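Long-range contacts in geranyltranstransferase (Stenotrophomonas maltophilia, PDB 7LBJ), which probably acts as a magnesium-dependent trans-prenyltransferase of the FPP/GGPP synthase family, condensing isoprenoid diphosphates into longer chains such as farnesyl diphosphate: residues G131-A136 with A145-L150; L58-S63 with E72-A77. All coordinates share one frame; numbering follows the deposited sequence. Where two conformers were deposited one is given.

Contact 1: residues G131-A136 with A145-L150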
loop_
_atom_site.group_PDB
_atom_site.type_symbol
_atom_site.label_atom_id
_atom_site.label_comp_id
_atom_site.label_asym_id
_atom_site.label_seq_id
_atom_site.Cartn_x
_atom_site.Cartn_y
_atom_site.Cartn_z
ATOM N N GLY A 131 -4.493 6.049 2.865
ATOM C CA GLY A 131 -5.431 6.504 3.896
ATOM C C GLY A 131 -5.619 8.013 3.891
ATOM O O GLY A 131 -6.740 8.515 4.018
ATOM N N LEU A 132 -4.533 8.761 3.691
ATOM C CA LEU A 132 -4.667 10.216 3.670
ATOM C C LEU A 132 -5.534 10.687 2.514
ATOM O O LEU A 132 -6.311 11.640 2.666
ATOM C CB LEU A 132 -3.286 10.864 3.580
ATOM C CG LEU A 132 -2.557 10.861 4.903
ATOM C CD1 LEU A 132 -1.099 11.223 4.624
ATOM C CD2 LEU A 132 -3.202 11.910 5.799
ATOM N N LEU A 133 -5.402 10.050 1.343
ATOM C CA LEU A 133 -6.278 10.383 0.217
ATOM C C LEU A 133 -7.718 10.012 0.528
ATOM O O LEU A 133 -8.644 10.788 0.260
ATOM C CB LEU A 133 -5.830 9.676 -1.069
ATOM C CG LEU A 133 -4.531 10.121 -1.746
ATOM C CD1 LEU A 133 -4.262 9.266 -3.002
ATOM C CD2 LEU A 133 -4.580 11.625 -2.066
ATOM N N ALA A 134 -7.935 8.804 1.043
ATOM C CA ALA A 134 -9.308 8.397 1.321
ATOM C C ALA A 134 -9.955 9.298 2.371
ATOM O O ALA A 134 -11.182 9.470 2.367
ATOM C CB ALA A 134 -9.340 6.926 1.755
ATOM N N ASP A 135 -9.158 9.884 3.268
ATOM C CA ASP A 135 -9.683 10.719 4.351
ATOM C C ASP A 135 -9.687 12.197 3.991
ATOM O O ASP A 135 -10.059 13.018 4.835
ATOM C CB ASP A 135 -8.845 10.535 5.635
ATOM C CG ASP A 135 -9.058 9.168 6.332
ATOM O OD1 ASP A 135 -10.118 8.532 6.159
ATOM O OD2 ASP A 135 -8.154 8.749 7.107
ATOM N N ALA A 136 -9.243 12.563 2.788
ATOM C CA ALA A 136 -9.079 13.980 2.441
ATOM C C ALA A 136 -10.407 14.752 2.514
ATOM O O ALA A 136 -11.482 14.203 2.261
ATOM C CB ALA A 136 -8.473 14.122 1.046
ATOM N N ALA A 145 -10.646 9.581 -7.755
ATOM C CA ALA A 145 -9.795 9.808 -8.922
ATOM C C ALA A 145 -8.324 9.914 -8.523
ATOM O O ALA A 145 -7.438 9.435 -9.246
ATOM C CB ALA A 145 -10.234 11.076 -9.665
ATOM N N CYS A 146 -8.047 10.551 -7.381
ATOM C CA CYS A 146 -6.668 10.630 -6.914
ATOM C C CYS A 146 -6.153 9.262 -6.500
ATOM O O CYS A 146 -4.994 8.928 -6.767
ATOM C CB CYS A 146 -6.560 11.619 -5.750
ATOM S SG CYS A 146 -6.668 13.313 -6.294
ATOM N N LEU A 147 -6.989 8.478 -5.806
ATOM C CA LEU A 147 -6.587 7.144 -5.371
ATOM C C LEU A 147 -6.343 6.216 -6.550
ATOM O O LEU A 147 -5.381 5.444 -6.537
ATOM C CB LEU A 147 -7.640 6.531 -4.457
ATOM C CG LEU A 147 -7.632 7.034 -3.010
ATOM C CD1 LEU A 147 -9.049 7.082 -2.459
ATOM C CD2 LEU A 147 -6.802 6.117 -2.163
ATOM N N GLN A 148 -7.205 6.262 -7.572
ATOM C CA GLN A 148 -6.936 5.472 -8.769
ATOM C C GLN A 148 -5.602 5.870 -9.383
ATOM O O GLN A 148 -4.814 5.011 -9.822
ATOM C CB GLN A 148 -8.047 5.676 -9.797
ATOM C CG GLN A 148 -9.421 5.177 -9.394
ATOM C CD GLN A 148 -10.480 5.595 -10.395
ATOM O OE1 GLN A 148 -10.595 6.770 -10.736
ATOM N NE2 GLN A 148 -11.238 4.641 -10.882
ATOM N N THR A 149 -5.352 7.178 -9.461
ATOM C CA THR A 149 -4.109 7.657 -10.070
ATOM C C THR A 149 -2.904 7.130 -9.307
ATOM O O THR A 149 -1.944 6.618 -9.903
ATOM C CB THR A 149 -4.107 9.197 -10.098
ATOM O OG1 THR A 149 -5.141 9.652 -10.979
ATOM C CG2 THR A 149 -2.757 9.761 -10.583
ATOM N N LEU A 150 -2.934 7.260 -7.971
ATOM C CA LEU A 150 -1.772 6.883 -7.170
ATOM C C LEU A 150 -1.547 5.378 -7.200
ATOM O O LEU A 150 -0.400 4.918 -7.292
ATOM C CB LEU A 150 -1.954 7.362 -5.724
ATOM C CG LEU A 150 -0.716 7.173 -4.848
ATOM C CD1 LEU A 150 0.440 8.068 -5.346
ATOM C CD2 LEU A 150 -1.086 7.531 -3.399
#
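Leu-133 reaches from the last turn of one helix into the flank of the next and meets three residues there, Cys-146, Leu-147 and Leu-150. Its CB, pointing toward segment 145-150, rests on the branch carbon of Leu-147, 3.7 Å from CG. Farther out, CD1 of Leu-133 comes within 3.6 Å of CD2 of Leu-150, and these two leucine side chains cross obliquely. CD2 of Leu-133, the other methyl, approaches CB of Cys-146 more loosely, at 4.2 Å. In Leu-147, CG lies beside the backbone N (chi1 -78°), and from there it touches CB of Leu-133. The branches of Leu-147 are divided: CD2 stays by Leu-133, and CD1 lies over the backbone of Ala-134, 4.0 Å from its CA. With CA of Leu-133 only 6.5 Å from CA of Leu-147, the helices approach closely, and all five touching residues are buried. Apolar side-chain packing carries the contact, and the two segments share no hydrogen bond. Within segment 145-150, the carbonyl O of Ala-145 accepts both N and OG1 of Thr-149, which arrive from opposite faces of its plane. Leu-147 also packs on Leu-147 of the second subunit, while Asp-135 is hydrogen-bonded to Gln-148 and His-152 of that subunit. Consecutive helices joined by a short connection, here 115-134 and 140-154, are characteristic of the all-helical prenyltransferase fold, and this pair lies at the dimer interface.

Contact 2: residues L58-S63 with E72-A77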
loop_
_atom_site.group_PDB
_atom_site.type_symbol
_atom_site.label_atom_id
_atom_site.label_comp_id
_atom_site.label_asym_id
_atom_site.label_seq_id
_atom_site.Cartn_x
_atom_site.Cartn_y
_atom_site.Cartn_z
ATOM N N LEU A 58 6.095 19.175 -4.400
ATOM C CA LEU A 58 6.175 20.440 -5.128
ATOM C C LEU A 58 5.437 20.354 -6.457
ATOM O O LEU A 58 4.763 21.303 -6.871
ATOM C CB LEU A 58 7.633 20.830 -5.354
ATOM C CG LEU A 58 8.400 21.320 -4.129
ATOM C CD1 LEU A 58 9.824 21.636 -4.512
ATOM C CD2 LEU A 58 7.712 22.545 -3.552
ATOM N N LEU A 59 5.543 19.218 -7.136
ATOM C CA LEU A 59 4.807 19.060 -8.382
ATOM C C LEU A 59 3.297 19.103 -8.149
ATOM O O LEU A 59 2.562 19.678 -8.957
ATOM C CB LEU A 59 5.204 17.756 -9.067
ATOM C CG LEU A 59 6.593 17.747 -9.719
ATOM C CD1 LEU A 59 7.031 16.297 -9.933
ATOM C CD2 LEU A 59 6.582 18.505 -11.072
ATOM N N VAL A 60 2.808 18.482 -7.066
ATOM C CA VAL A 60 1.375 18.556 -6.761
ATOM C C VAL A 60 0.957 20.005 -6.541
ATOM O O VAL A 60 -0.024 20.492 -7.119
ATOM C CB VAL A 60 1.031 17.687 -5.530
ATOM C CG1 VAL A 60 -0.428 17.916 -5.113
ATOM C CG2 VAL A 60 1.272 16.193 -5.834
ATOM N N TYR A 61 1.686 20.717 -5.683
ATOM C CA TYR A 61 1.308 22.095 -5.398
ATOM C C TYR A 61 1.428 22.969 -6.644
ATOM O O TYR A 61 0.566 23.818 -6.899
ATOM C CB TYR A 61 2.179 22.650 -4.284
ATOM C CG TYR A 61 1.917 22.091 -2.896
ATOM C CD1 TYR A 61 0.662 22.220 -2.288
ATOM C CD2 TYR A 61 2.947 21.495 -2.167
ATOM C CE1 TYR A 61 0.438 21.739 -0.974
ATOM C CE2 TYR A 61 2.736 21.020 -0.845
ATOM C CZ TYR A 61 1.488 21.139 -0.271
ATOM O OH TYR A 61 1.298 20.676 1.017
ATOM N N ALA A 62 2.505 22.789 -7.415
ATOM C CA ALA A 62 2.754 23.653 -8.570
ATOM C C ALA A 62 1.722 23.402 -9.655
ATOM O O ALA A 62 1.303 24.329 -10.359
ATOM C CB ALA A 62 4.163 23.419 -9.127
ATOM N N SER A 63 1.308 22.148 -9.807
ATOM C CA SER A 63 0.253 21.823 -10.761
ATOM C C SER A 63 -1.075 22.420 -10.313
ATOM O O SER A 63 -1.798 23.026 -11.112
ATOM C CB SER A 63 0.150 20.304 -10.918
ATOM O OG SER A 63 -0.798 19.933 -11.904
ATOM N N GLU A 72 -4.713 23.931 0.851
ATOM C CA GLU A 72 -5.491 23.022 1.689
ATOM C C GLU A 72 -6.149 21.928 0.868
ATOM O O GLU A 72 -6.372 20.820 1.377
ATOM C CB GLU A 72 -6.561 23.787 2.469
ATOM C CG GLU A 72 -6.009 24.678 3.560
ATOM C CD GLU A 72 -5.647 26.058 3.049
ATOM O OE1 GLU A 72 -5.828 26.316 1.838
ATOM O OE2 GLU A 72 -5.190 26.892 3.867
ATOM N N SER A 73 -6.478 22.220 -0.394
ATOM C CA SER A 73 -7.057 21.240 -1.310
ATOM C C SER A 73 -6.023 20.282 -1.861
ATOM O O SER A 73 -6.394 19.321 -2.542
ATOM C CB SER A 73 -7.725 21.932 -2.501
ATOM O OG SER A 73 -8.854 22.691 -2.118
ATOM N N LEU A 74 -4.743 20.549 -1.623
ATOM C CA LEU A 74 -3.665 19.796 -2.229
ATOM C C LEU A 74 -2.846 18.997 -1.228
ATOM O O LEU A 74 -2.075 18.127 -1.650
ATOM C CB LEU A 74 -2.748 20.770 -3.004
ATOM C CG LEU A 74 -3.444 21.466 -4.191
ATOM C CD1 LEU A 74 -2.717 22.730 -4.601
ATOM C CD2 LEU A 74 -3.540 20.507 -5.408
ATOM N N ASP A 75 -2.987 19.276 0.076
ATOM C CA ASP A 75 -2.095 18.707 1.087
ATOM C C ASP A 75 -2.117 17.180 1.077
ATOM O O ASP A 75 -1.061 16.540 1.156
ATOM C CB ASP A 75 -2.461 19.215 2.489
ATOM C CG ASP A 75 -2.097 20.687 2.718
ATOM O OD1 ASP A 75 -1.084 21.176 2.169
ATOM O OD2 ASP A 75 -2.831 21.362 3.475
ATOM N N ALA A 76 -3.312 16.571 1.030
ATOM C CA ALA A 76 -3.378 15.109 1.049
ATOM C C ALA A 76 -2.696 14.519 -0.176
ATOM O O ALA A 76 -1.953 13.532 -0.077
ATOM C CB ALA A 76 -4.834 14.621 1.120
ATOM N N ALA A 77 -2.964 15.087 -1.354
ATOM C CA ALA A 77 -2.314 14.568 -2.554
ATOM C C ALA A 77 -0.811 14.737 -2.458
ATOM O O ALA A 77 -0.054 13.825 -2.819
ATOM C CB ALA A 77 -2.839 15.265 -3.811
#
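Segments 58-63 and 72-77 approach to 6.3 Å between the CA atoms of Tyr-61 and Leu-74 and to 6.9 Å between those of Val-60 and Ala-77, the first on helix 55-65 and the second running into the start of helix 75-92. Consecutive helices 55-65 and 75-92 meet here at a steep inclination, next to the turn between them, within the all-helical prenyl synthase fold. The apolar part of the contact is built on Val-60 and Leu-74, both directed toward the opposing segment. CG1 of Val-60, anti to the backbone N (chi1 173°), lies 3.8 Å from CB of Ala-77 and also approaches the carbonyl O of Leu-74. CD2 of Leu-74 is a further neighbour of CG1 of Val-60, at 4.1 Å. The side chains of Tyr-61 and Leu-74 extend in opposite senses alongside one another, with CB of Leu-74 3.8 Å from ring atom CD1 of Tyr-61. Trp-18 of helix 11-29 stacks on the tyrosine ring, which therefore packs against a third helix as well. The polar end of the contact belongs to Tyr-61 and Asp-75. The aspartate CB points away from segment 58-63, yet its OD1 takes both the tyrosine hydroxyl and, in a salt bridge, NE of Arg-21; this positive partner would be expected to stabilise the buried negative charge. Ring and carboxylate planes stand 79° apart. The hydroxyl OH of Tyr-61 donates to OD1 of Asp-75 over 2.7 Å, with OD1 in the plane of the ring at its edge and accepting through its anti lone pair.

Along the chain the two contacts come in series: 58-63 with 72-77 closes before 131-136 with 145-150 opens. They lie about 13 Å apart, centre to centre, and both belong to the same polyprenyl synthetase domain. Helix 75-92 joins them, since its first turn belongs to contact 2 and also touches contact 1: CD2 of Leu-133 lies 3.7 Å from CA of Ala-77, and CB of Ala-136 is equally near CB of Ala-76. Helix 176-201 packs on both as well, through Met-197 on Leu-133 and Ala-194 on Val-60. Contact 1 meets the second subunit, whereas contact 2 touches no other chain of the assembly and is covered by helix 11-29 of its own subunit.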